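Local coordinates for heme oxygenase (PDB 4RAJ), which probably catalyses the oxygen-dependent opening of heme to biliverdin, as heme oxygenases do, at residues 61-75 with 89-101. Residues are numbered along the deposited sequence; the frame is centred on the assembly and turned at random.
Sequences YYVFVALEAALDEAL and LKGGLYRAPGFKQ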
loop_
_atom_site.group_PDB
_atom_site.type_symbol
_atom_site.label_atom_id
_atom_site.label_comp_id
_atom_site.label_asym_id
_atom_site.label_seq_id
_atom_site.Cartn_x
_atom_site.Cartn_y
_atom_site.Cartn_z
ATOM N N TYR A 61 -4.646 -6.157 2.224
ATOM C CA TYR A 61 -5.645 -5.661 3.158
ATOM C C TYR A 61 -4.964 -5.502 4.520
ATOM O O TYR A 61 -5.021 -4.428 5.137
ATOM C CB TYR A 61 -6.848 -6.613 3.229
ATOM C CG TYR A 61 -7.700 -6.425 4.460
ATOM C CD1 TYR A 61 -8.364 -5.225 4.699
ATOM C CD2 TYR A 61 -7.841 -7.452 5.390
ATOM C CE1 TYR A 61 -9.158 -5.053 5.845
ATOM C CE2 TYR A 61 -8.619 -7.285 6.531
ATOM C CZ TYR A 61 -9.277 -6.091 6.750
ATOM O OH TYR A 61 -10.043 -5.939 7.894
ATOM N N TYR A 62 -4.272 -6.549 4.963
ATOM C CA TYR A 62 -3.580 -6.489 6.247
ATOM C C TYR A 62 -2.435 -5.490 6.258
ATOM O O TYR A 62 -2.187 -4.855 7.289
ATOM C CB TYR A 62 -3.050 -7.871 6.641
ATOM C CG TYR A 62 -4.182 -8.815 7.017
ATOM C CD1 TYR A 62 -5.079 -8.482 8.029
ATOM C CD2 TYR A 62 -4.350 -10.030 6.360
ATOM C CE1 TYR A 62 -6.118 -9.343 8.375
ATOM C CE2 TYR A 62 -5.383 -10.899 6.702
ATOM C CZ TYR A 62 -6.258 -10.551 7.711
ATOM O OH TYR A 62 -7.283 -11.420 8.037
ATOM N N VAL A 63 -1.716 -5.364 5.144
ATOM C CA VAL A 63 -0.660 -4.346 5.078
ATOM C C VAL A 63 -1.263 -2.965 5.314
ATOM O O VAL A 63 -0.801 -2.188 6.169
ATOM C CB VAL A 63 0.084 -4.353 3.728
ATOM C CG1 VAL A 63 0.998 -3.110 3.612
ATOM C CG2 VAL A 63 0.892 -5.658 3.563
ATOM N N PHE A 64 -2.320 -2.646 4.582
ATOM C CA PHE A 64 -2.911 -1.327 4.769
ATOM C C PHE A 64 -3.614 -1.159 6.121
ATOM O O PHE A 64 -3.604 -0.062 6.667
ATOM C CB PHE A 64 -3.864 -0.995 3.608
ATOM C CG PHE A 64 -3.125 -0.591 2.367
ATOM C CD1 PHE A 64 -2.581 0.679 2.256
ATOM C CD2 PHE A 64 -2.911 -1.493 1.342
ATOM C CE1 PHE A 64 -1.858 1.048 1.120
ATOM C CE2 PHE A 64 -2.186 -1.132 0.203
ATOM C CZ PHE A 64 -1.664 0.137 0.097
ATOM N N VAL A 65 -4.215 -2.211 6.671
ATOM C CA VAL A 65 -4.758 -2.097 8.031
ATOM C C VAL A 65 -3.642 -1.668 8.995
ATOM O O VAL A 65 -3.822 -0.758 9.809
ATOM C CB VAL A 65 -5.381 -3.424 8.523
ATOM C CG1 VAL A 65 -5.512 -3.429 10.036
ATOM C CG2 VAL A 65 -6.742 -3.651 7.862
ATOM N N ALA A 66 -2.477 -2.303 8.859
ATOM C CA ALA A 66 -1.362 -2.072 9.776
ATOM C C ALA A 66 -0.812 -0.650 9.644
ATOM O O ALA A 66 -0.626 0.044 10.644
ATOM C CB ALA A 66 -0.247 -3.090 9.529
ATOM N N LEU A 67 -0.524 -0.243 8.409
ATOM C CA LEU A 67 -0.006 1.093 8.125
ATOM C C LEU A 67 -0.977 2.184 8.589
ATOM O O LEU A 67 -0.590 3.178 9.230
ATOM C CB LEU A 67 0.276 1.227 6.623
ATOM C CG LEU A 67 0.796 2.538 6.041
ATOM C CD1 LEU A 67 1.945 3.098 6.870
ATOM C CD2 LEU A 67 1.250 2.288 4.616
ATOM N N GLU A 68 -2.254 2.004 8.285
ATOM C CA GLU A 68 -3.216 3.043 8.597
ATOM C C GLU A 68 -3.526 3.095 10.100
ATOM O O GLU A 68 -3.794 4.165 10.640
ATOM C CB GLU A 68 -4.480 2.843 7.738
ATOM C CG GLU A 68 -4.208 3.305 6.295
ATOM C CD GLU A 68 -5.179 2.775 5.249
ATOM O OE1 GLU A 68 -6.304 2.376 5.614
ATOM O OE2 GLU A 68 -4.805 2.779 4.055
ATOM N N ALA A 69 -3.446 1.954 10.783
ATOM C CA ALA A 69 -3.620 1.942 12.233
ATOM C C ALA A 69 -2.454 2.667 12.913
ATOM O O ALA A 69 -2.637 3.405 13.883
ATOM C CB ALA A 69 -3.727 0.525 12.749
ATOM N N ALA A 70 -1.251 2.457 12.390
ATOM C CA ALA A 70 -0.060 3.095 12.935
ATOM C C ALA A 70 -0.141 4.609 12.734
ATOM O O ALA A 70 0.168 5.380 13.647
ATOM C CB ALA A 70 1.205 2.530 12.277
ATOM N N LEU A 71 -0.552 5.026 11.541
ATOM C CA LEU A 71 -0.733 6.443 11.253
ATOM C C LEU A 71 -1.803 7.066 12.144
ATOM O O LEU A 71 -1.643 8.190 12.641
ATOM C CB LEU A 71 -1.119 6.665 9.791
ATOM C CG LEU A 71 -0.047 6.399 8.730
ATOM C CD1 LEU A 71 -0.700 6.212 7.356
ATOM C CD2 LEU A 71 0.970 7.530 8.700
ATOM N N ASP A 72 -2.909 6.347 12.321
ATOM C CA ASP A 72 -4.012 6.861 13.140
ATOM C C ASP A 72 -3.574 7.043 14.585
ATOM O O ASP A 72 -3.991 7.988 15.258
ATOM C CB ASP A 72 -5.222 5.928 13.068
ATOM C CG ASP A 72 -5.988 6.064 11.760
ATOM O OD1 ASP A 72 -5.738 7.027 10.998
ATOM O OD2 ASP A 72 -6.855 5.207 11.501
ATOM N N GLU A 73 -2.735 6.124 15.050
ATOM C CA GLU A 73 -2.147 6.199 16.378
ATOM C C GLU A 73 -1.244 7.422 16.520
ATOM O O GLU A 73 -1.257 8.094 17.557
ATOM C CB GLU A 73 -1.348 4.932 16.680
ATOM C CG GLU A 73 -1.060 4.734 18.154
ATOM C CD GLU A 73 -2.327 4.513 18.955
ATOM O OE1 GLU A 73 -2.734 3.341 19.104
ATOM O OE2 GLU A 73 -2.919 5.510 19.426
ATOM N N ALA A 74 -0.448 7.696 15.485
ATOM C CA ALA A 74 0.426 8.867 15.491
ATOM C C ALA A 74 -0.404 10.156 15.473
ATOM O O ALA A 74 -0.083 11.107 16.191
ATOM C CB ALA A 74 1.400 8.834 14.307
ATOM N N LEU A 75 -1.470 10.183 14.671
ATOM C CA LEU A 75 -2.348 11.352 14.634
ATOM C C LEU A 75 -3.028 11.577 15.977
ATOM O O LEU A 75 -3.168 12.712 16.437
ATOM C CB LEU A 75 -3.401 11.212 13.546
ATOM C CG LEU A 75 -2.919 11.345 12.106
ATOM C CD1 LEU A 75 -4.052 10.962 11.167
ATOM C CD2 LEU A 75 -2.429 12.764 11.820
ATOM N N LEU A 89 -3.675 12.786 4.295
ATOM C CA LEU A 89 -3.842 11.382 4.683
ATOM C C LEU A 89 -5.302 10.973 4.833
ATOM O O LEU A 89 -5.708 9.887 4.415
ATOM C CB LEU A 89 -3.113 11.100 6.006
ATOM C CG LEU A 89 -1.593 11.121 5.992
ATOM C CD1 LEU A 89 -1.050 11.001 7.419
ATOM C CD2 LEU A 89 -1.067 9.990 5.134
ATOM N N LYS A 90 -6.087 11.846 5.451
ATOM C CA LYS A 90 -7.438 11.500 5.845
ATOM C C LYS A 90 -8.465 11.961 4.819
ATOM O O LYS A 90 -9.651 11.978 5.109
ATOM C CB LYS A 90 -7.754 12.102 7.217
ATOM C CG LYS A 90 -6.727 11.747 8.300
ATOM C CD LYS A 90 -6.716 10.259 8.614
ATOM C CE LYS A 90 -8.070 9.781 9.091
ATOM N NZ LYS A 90 -8.011 8.371 9.560
ATOM N N GLY A 91 -8.014 12.318 3.619
ATOM C CA GLY A 91 -8.924 12.871 2.626
ATOM C C GLY A 91 -9.211 11.962 1.445
ATOM O O GLY A 91 -9.656 12.424 0.392
ATOM N N GLY A 92 -8.961 10.670 1.615
ATOM C CA GLY A 92 -9.238 9.691 0.577
ATOM C C GLY A 92 -8.091 8.747 0.242
ATOM O O GLY A 92 -8.274 7.785 -0.503
ATOM N N LEU A 93 -6.901 9.014 0.765
ATOM C CA LEU A 93 -5.770 8.160 0.457
ATOM C C LEU A 93 -5.919 6.750 1.010
ATOM O O LEU A 93 -5.435 5.794 0.393
ATOM C CB LEU A 93 -4.471 8.752 1.010
ATOM C CG LEU A 93 -3.468 9.493 0.126
ATOM C CD1 LEU A 93 -2.154 9.630 0.884
ATOM C CD2 LEU A 93 -3.239 8.831 -1.220
ATOM N N TYR A 94 -6.542 6.634 2.188
ATOM C CA TYR A 94 -6.602 5.360 2.903
ATOM C C TYR A 94 -7.289 4.273 2.065
ATOM O O TYR A 94 -8.279 4.546 1.376
ATOM C CB TYR A 94 -7.336 5.518 4.237
ATOM C CG TYR A 94 -6.493 6.039 5.390
ATOM C CD1 TYR A 94 -5.313 6.751 5.171
ATOM C CD2 TYR A 94 -6.879 5.802 6.707
ATOM C CE1 TYR A 94 -4.548 7.224 6.247
ATOM C CE2 TYR A 94 -6.126 6.268 7.780
ATOM C CZ TYR A 94 -4.968 6.985 7.547
ATOM O OH TYR A 94 -4.226 7.446 8.630
ATOM N N ARG A 95 -6.773 3.048 2.176
ATOM C CA ARG A 95 -7.152 1.922 1.333
ATOM C C ARG A 95 -7.775 0.740 2.081
ATOM O O ARG A 95 -8.413 -0.094 1.449
ATOM C CB ARG A 95 -5.921 1.375 0.569
ATOM C CG ARG A 95 -5.270 2.325 -0.431
ATOM C CD ARG A 95 -6.224 2.592 -1.619
ATOM N NE ARG A 95 -7.095 3.739 -1.362
ATOM C CZ ARG A 95 -8.203 4.018 -2.055
ATOM N NH1 ARG A 95 -8.581 3.225 -3.050
ATOM N NH2 ARG A 95 -8.941 5.088 -1.746
ATOM N N ALA A 96 -7.552 0.611 3.387
ATOM C CA ALA A 96 -7.983 -0.639 4.064
ATOM C C ALA A 96 -9.509 -0.890 3.935
ATOM O O ALA A 96 -9.930 -2.029 3.704
ATOM C CB ALA A 96 -7.562 -0.644 5.536
ATOM N N PRO A 97 -10.336 0.166 4.057
ATOM C CA PRO A 97 -11.760 -0.141 3.869
ATOM C C PRO A 97 -12.103 -0.609 2.455
ATOM O O PRO A 97 -12.931 -1.510 2.317
ATOM C CB PRO A 97 -12.449 1.191 4.177
ATOM C CG PRO A 97 -11.515 1.880 5.109
ATOM C CD PRO A 97 -10.149 1.538 4.574
ATOM N N GLY A 98 -11.477 -0.019 1.436
ATOM C CA GLY A 98 -11.640 -0.482 0.064
ATOM C C GLY A 98 -11.196 -1.934 -0.146
ATOM O O GLY A 98 -11.887 -2.732 -0.803
ATOM N N PHE A 99 -10.045 -2.292 0.412
ATOM C CA PHE A 99 -9.597 -3.690 0.345
ATOM C C PHE A 99 -10.584 -4.618 1.038
ATOM O O PHE A 99 -10.908 -5.686 0.544
ATOM C CB PHE A 99 -8.216 -3.867 0.991
ATOM C CG PHE A 99 -7.064 -3.580 0.060
ATOM C CD1 PHE A 99 -6.581 -2.284 -0.070
ATOM C CD2 PHE A 99 -6.457 -4.608 -0.667
ATOM C CE1 PHE A 99 -5.528 -2.012 -0.908
ATOM C CE2 PHE A 99 -5.410 -4.346 -1.507
ATOM C CZ PHE A 99 -4.939 -3.042 -1.630
ATOM N N LYS A 100 -11.060 -4.216 2.203
ATOM C CA LYS A 100 -11.978 -5.077 2.935
ATOM C C LYS A 100 -13.268 -5.271 2.143
ATOM O O LYS A 100 -13.794 -6.372 2.085
ATOM C CB LYS A 100 -12.288 -4.505 4.320
ATOM C CG LYS A 100 -12.863 -5.554 5.269
ATOM C CD LYS A 100 -13.444 -4.931 6.534
ATOM C CE LYS A 100 -13.662 -6.004 7.591
ATOM N NZ LYS A 100 -14.448 -5.479 8.740
ATOM N N GLN A 101 -13.771 -4.206 1.523
ATOM C CA GLN A 101 -14.964 -4.322 0.685
ATOM C C GLN A 101 -14.779 -5.343 -0.436
ATOM O O GLN A 101 -15.659 -6.174 -0.691
ATOM C CB GLN A 101 -15.336 -2.956 0.090
ATOM C CG GLN A 101 -16.020 -2.048 1.083
ATOM C CD GLN A 101 -16.072 -0.607 0.604
ATOM O OE1 GLN A 101 -16.366 -0.340 -0.563
ATOM N NE2 GLN A 101 -15.791 0.329 1.507
#
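E68 lies over the ring of Y94 and reaches the backbone of R95 and A96, tying helix 50-76 to the start of helix 96-107 in the all-helical heme oxygenase fold. Residues 61-75 and 96-101 run nearly antiparallel, at 154° with axes 8.7 Å apart. Each carboxylate oxygen of E68 takes one amide on its syn side: OE2 receives R95 N at 2.7 Å, almost straight, and OE1 receives A96 N at 3.1 Å. The amides of R95, just before the helix, and of A96, its first residue, would probably stabilise the negative charge; H148 adds a further hydrogen bond to OE2.

The same glutamate covers the Y94 ring. Its CG sits 3.5 Å from the ring centroid, over the centre of one face, and the carboxylate lies only 12° from parallel to the ring. At the far end of Y94, OH donates to D72 OD1 at 2.8 Å from above the carboxylate plane, while K90 NZ reaches that oxygen from the opposite face in a salt bridge. A phenylalanine in place of Y94 would probably keep the stack on E68 but leave D72 OD1 without its hydroxyl partner, with K90 still bound.

Y61 buries the largest area, 103 Å². With CG anti to the backbone N (chi1 161°), its ring lies alongside K100, CE1 being 3.5 Å from K100 CB, and its edge faces the carbonyl oxygen of A96. Between these two regions, F64 takes R95 CB over one face and meets F99 CE1 obliquely; the F64 and F99 rings are tilted little from parallel but are offset, so they barely overlap, with centroids 5.2 Å apart. The guanidinium of R95 turns from the contact, its NH1 bonding to D178 O, and its NE also donates to L93 O at 3.2 Å, from above the carbonyl plane.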